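Local coordinates for DUF6836 domain-containing protein (Clostridium leptum, PDB 4PW1) that is of unknown function but folds as a nine-stranded antiparallel beta sheet surrounded by alpha-helices, at residues B[207-213]-B[225-229]. Residues are numbered along the deposited sequence; the frame is centred on the assembly and turned at random.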
ATOM      1  N   LEU B 207      20.633   2.233   7.176  1.00 21.21           N
ATOM      2  CA  LEU B 207      19.619   1.292   6.748  1.00 22.77           C
ATOM      3  C   LEU B 207      20.016   0.542   5.496  1.00 22.19           C
ATOM      4  O   LEU B 207      19.890  -0.706   5.440  1.00 24.11           O
ATOM      5  CB  LEU B 207      18.325   1.991   6.458  1.00 24.93           C
ATOM      6  CG  LEU B 207      17.560   2.321   7.716  1.00 29.14           C
ATOM      7  CD1 LEU B 207      16.482   3.327   7.344  1.00 35.00           C
ATOM      8  CD2 LEU B 207      17.009   1.061   8.354  1.00 28.86           C
ATOM      9  N   VAL B 208      20.551   1.256   4.514  1.00 20.44           N
ATOM     10  CA  VAL B 208      20.953   0.580   3.293  1.00 21.74           C
ATOM     11  C   VAL B 208      22.123  -0.376   3.574  1.00 24.11           C
ATOM     12  O   VAL B 208      22.250  -1.457   2.967  1.00 23.14           O
ATOM     13  CB  VAL B 208      21.292   1.585   2.182  1.00 22.23           C
ATOM     14  CG1 VAL B 208      21.792   0.875   0.932  1.00 23.33           C
ATOM     15  CG2 VAL B 208      20.077   2.377   1.838  1.00 25.05           C
ATOM     16  N   LEU B 209      22.989   0.005   4.506  1.00 23.99           N
ATOM     17  CA  LEU B 209      24.169  -0.793   4.771  1.00 24.60           C
ATOM     18  C   LEU B 209      23.834  -2.050   5.535  1.00 26.61           C
ATOM     19  O   LEU B 209      24.434  -3.095   5.297  1.00 24.50           O
ATOM     20  CB  LEU B 209      25.156   0.030   5.604  1.00 26.98           C
ATOM     21  CG  LEU B 209      26.457  -0.615   6.003  1.00 31.87           C
ATOM     22  CD1 LEU B 209      27.302  -0.924   4.789  1.00 34.99           C
ATOM     23  CD2 LEU B 209      27.219   0.309   6.954  1.00 37.58           C
ATOM     24  N   LYS B 210      22.898  -1.956   6.474  1.00 25.70           N
ATOM     25  CA  LYS B 210      22.723  -3.044   7.443  1.00 27.97           C
ATOM     26  C   LYS B 210      21.455  -3.836   7.255  1.00 29.36           C
ATOM     27  O   LYS B 210      21.289  -4.869   7.877  1.00 27.15           O
ATOM     28  CB  LYS B 210      22.766  -2.494   8.862  1.00 28.75           C
ATOM     29  CG  LYS B 210      24.133  -1.863   9.147  1.00 31.95           C
ATOM     30  CD  LYS B 210      24.405  -1.581  10.605  1.00 37.84           C
ATOM     31  CE  LYS B 210      25.879  -1.205  10.752  1.00 45.24           C
ATOM     32  NZ  LYS B 210      26.248  -0.698  12.091  1.00 49.76           N
ATOM     33  N   SER B 211      20.540  -3.372   6.428  1.00 26.46           N
ATOM     34  CA  SER B 211      19.308  -4.120   6.273  1.00 26.93           C
ATOM     35  C   SER B 211      19.402  -5.018   5.047  1.00 29.07           C
ATOM     36  O   SER B 211      20.119  -4.739   4.080  1.00 27.40           O
ATOM     37  CB  SER B 211      18.116  -3.168   6.128  1.00 30.16           C
ATOM     38  OG  SER B 211      16.927  -3.901   5.769  1.00 32.47           O
ATOM     39  N   GLU B 212      18.596  -6.068   5.080  1.00 30.19           N
ATOM     40  CA  GLU B 212      18.215  -6.788   3.898  1.00 31.80           C
ATOM     41  C   GLU B 212      17.590  -5.825   2.869  1.00 26.01           C
ATOM     42  O   GLU B 212      16.823  -4.917   3.212  1.00 25.92           O
ATOM     43  CB  GLU B 212      17.175  -7.845   4.322  1.00 39.53           C
ATOM     44  CG  GLU B 212      16.558  -8.651   3.200  1.00 59.41           C
ATOM     45  CD  GLU B 212      15.529  -9.682   3.698  1.00 84.46           C
ATOM     46  OE1 GLU B 212      14.806  -9.418   4.699  1.00 65.58           O
ATOM     47  OE2 GLU B 212      15.436 -10.767   3.069  1.00 86.12           O
ATOM     48  N   PHE B 213      17.892  -6.058   1.599  1.00 27.27           N
ATOM     49  CA  PHE B 213      17.313  -5.293   0.496  1.00 27.02           C
ATOM     50  C   PHE B 213      16.141  -6.117  -0.088  1.00 27.64           C
ATOM     51  O   PHE B 213      16.355  -7.192  -0.614  1.00 27.14           O
ATOM     52  CB  PHE B 213      18.408  -5.098  -0.522  1.00 30.17           C
ATOM     53  CG  PHE B 213      17.966  -4.595  -1.857  1.00 31.91           C
ATOM     54  CD1 PHE B 213      16.858  -3.802  -2.017  1.00 29.21           C
ATOM     55  CD2 PHE B 213      18.716  -4.910  -2.968  1.00 43.77           C
ATOM     56  CE1 PHE B 213      16.477  -3.362  -3.275  1.00 33.79           C
ATOM     57  CE2 PHE B 213      18.348  -4.472  -4.229  1.00 52.59           C
ATOM     58  CZ  PHE B 213      17.230  -3.686  -4.382  1.00 42.17           C
HETATM   59  N   MSE B 225      13.381  -1.490  -0.432  1.00 20.11           N
HETATM   60  CA  MSE B 225      12.879  -1.387   0.923  1.00 19.95           C
HETATM   61  C   MSE B 225      13.916  -1.866   1.885  1.00 19.15           C
HETATM   62  O   MSE B 225      14.583  -2.910   1.690  1.00 19.59           O
HETATM   63  CB  MSE B 225      11.591  -2.223   1.066  1.00 18.90           C
HETATM   64  CG  MSE B 225      10.497  -1.635   0.169  1.00 22.65           C
HETATM   65 SE   MSE B 225       9.200  -3.091  -0.273  0.75 25.22          SE
HETATM   66  CE  MSE B 225       9.271  -4.121   1.349  1.00 27.25           C
ATOM     67  N   TYR B 226      14.045  -1.120   2.956  1.00 19.95           N
ATOM     68  CA  TYR B 226      15.021  -1.453   3.979  1.00 20.68           C
ATOM     69  C   TYR B 226      14.407  -1.182   5.316  1.00 21.87           C
ATOM     70  O   TYR B 226      13.688  -0.210   5.463  1.00 23.67           O
ATOM     71  CB  TYR B 226      16.253  -0.553   3.846  1.00 20.82           C
ATOM     72  CG  TYR B 226      16.920  -0.692   2.531  1.00 21.08           C
ATOM     73  CD1 TYR B 226      16.524   0.081   1.453  1.00 23.22           C
ATOM     74  CD2 TYR B 226      17.948  -1.589   2.354  1.00 24.68           C
ATOM     75  CE1 TYR B 226      17.124  -0.064   0.227  1.00 26.38           C
ATOM     76  CE2 TYR B 226      18.548  -1.746   1.127  1.00 26.97           C
ATOM     77  CZ  TYR B 226      18.115  -0.981   0.057  1.00 25.32           C
ATOM     78  OH  TYR B 226      18.698  -1.096  -1.189  1.00 26.00           O
ATOM     79  N   SER B 227      14.712  -1.999   6.310  1.00 24.59           N
ATOM     80  CA  SER B 227      14.168  -1.740   7.653  1.00 28.75           C
ATOM     81  C   SER B 227      15.033  -2.344   8.734  1.00 30.41           C
ATOM     82  O   SER B 227      15.842  -3.208   8.462  1.00 29.44           O
ATOM     83  CB  SER B 227      12.729  -2.261   7.750  1.00 31.33           C
ATOM     84  OG  SER B 227      12.683  -3.614   7.434  1.00 31.36           O
ATOM     85  N   ASN B 228      14.879  -1.891   9.968  1.00 32.18           N
ATOM     86  CA  ASN B 228      15.620  -2.510  11.071  1.00 36.49           C
ATOM     87  C   ASN B 228      14.653  -3.049  12.100  1.00 40.22           C
ATOM     88  O   ASN B 228      13.450  -2.808  12.016  1.00 48.49           O
ATOM     89  CB  ASN B 228      16.640  -1.531  11.677  1.00 34.24           C
ATOM     90  CG  ASN B 228      15.993  -0.392  12.445  1.00 40.28           C
ATOM     91  OD1 ASN B 228      14.832  -0.459  12.872  1.00 38.64           O
ATOM     92  ND2 ASN B 228      16.737   0.684  12.595  1.00 45.56           N
ATOM     93  N   ASP B 229      15.184  -3.774  13.080  1.00 50.87           N
ATOM     94  CA  ASP B 229      14.363  -4.425  14.117  1.00 53.97           C
ATOM     95  C   ASP B 229      13.542  -3.444  14.944  1.00 49.13           C
ATOM     96  O   ASP B 229      12.463  -3.780  15.413  1.00 56.05           O
ATOM     97  CB  ASP B 229      15.253  -5.229  15.073  1.00 64.48           C
ATOM     98  CG  ASP B 229      16.028  -6.327  14.371  1.00 72.49           C
ATOM     99  OD1 ASP B 229      15.495  -6.909  13.405  1.00 63.77           O
ATOM    100  OD2 ASP B 229      17.169  -6.610  14.793  1.00 74.48           O
TER
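Ser211, where the chain leaves helix 198-210 on its way to strand 214-218, outermost of the antiparallel sheet within this chain, brings its CA to 5.5 Å from the CA of Tyr226 on the neighbouring strand 221-227. This helix-to-sheet junction combines a polar link with apolar packing, and Ser211 supplies the first. A chi1 of 171° turns its hydroxyl away from its own backbone N and toward strand 221-227, and Ser227 N donates to Ser211 OG at 3.0 Å, nearly straight at 162°. Tyr226 supplies the second: its CB faces Leu207 CB, and Val208 CG2 makes a CH-pi contact over the centre of one ring face, 4.1 Å from the centroid, while Phe213 lies on the other side, displaced toward the hydroxyl end. The rings of Phe213 and Tyr226 are nearly parallel, at 12°, yet so displaced, with centroids 5.5 Å apart, that there is little face-to-face stacking. Trp136 meets Phe213 edge-to-face and donates from NE1 to Val208 O, tying helix 122-141 to the same junction. The phenol oxygen is buried without a polar partner: Tyr226 OH rests over one face of the Phe213 ring, toward its rim, 3.4 Å from Phe213 CD1.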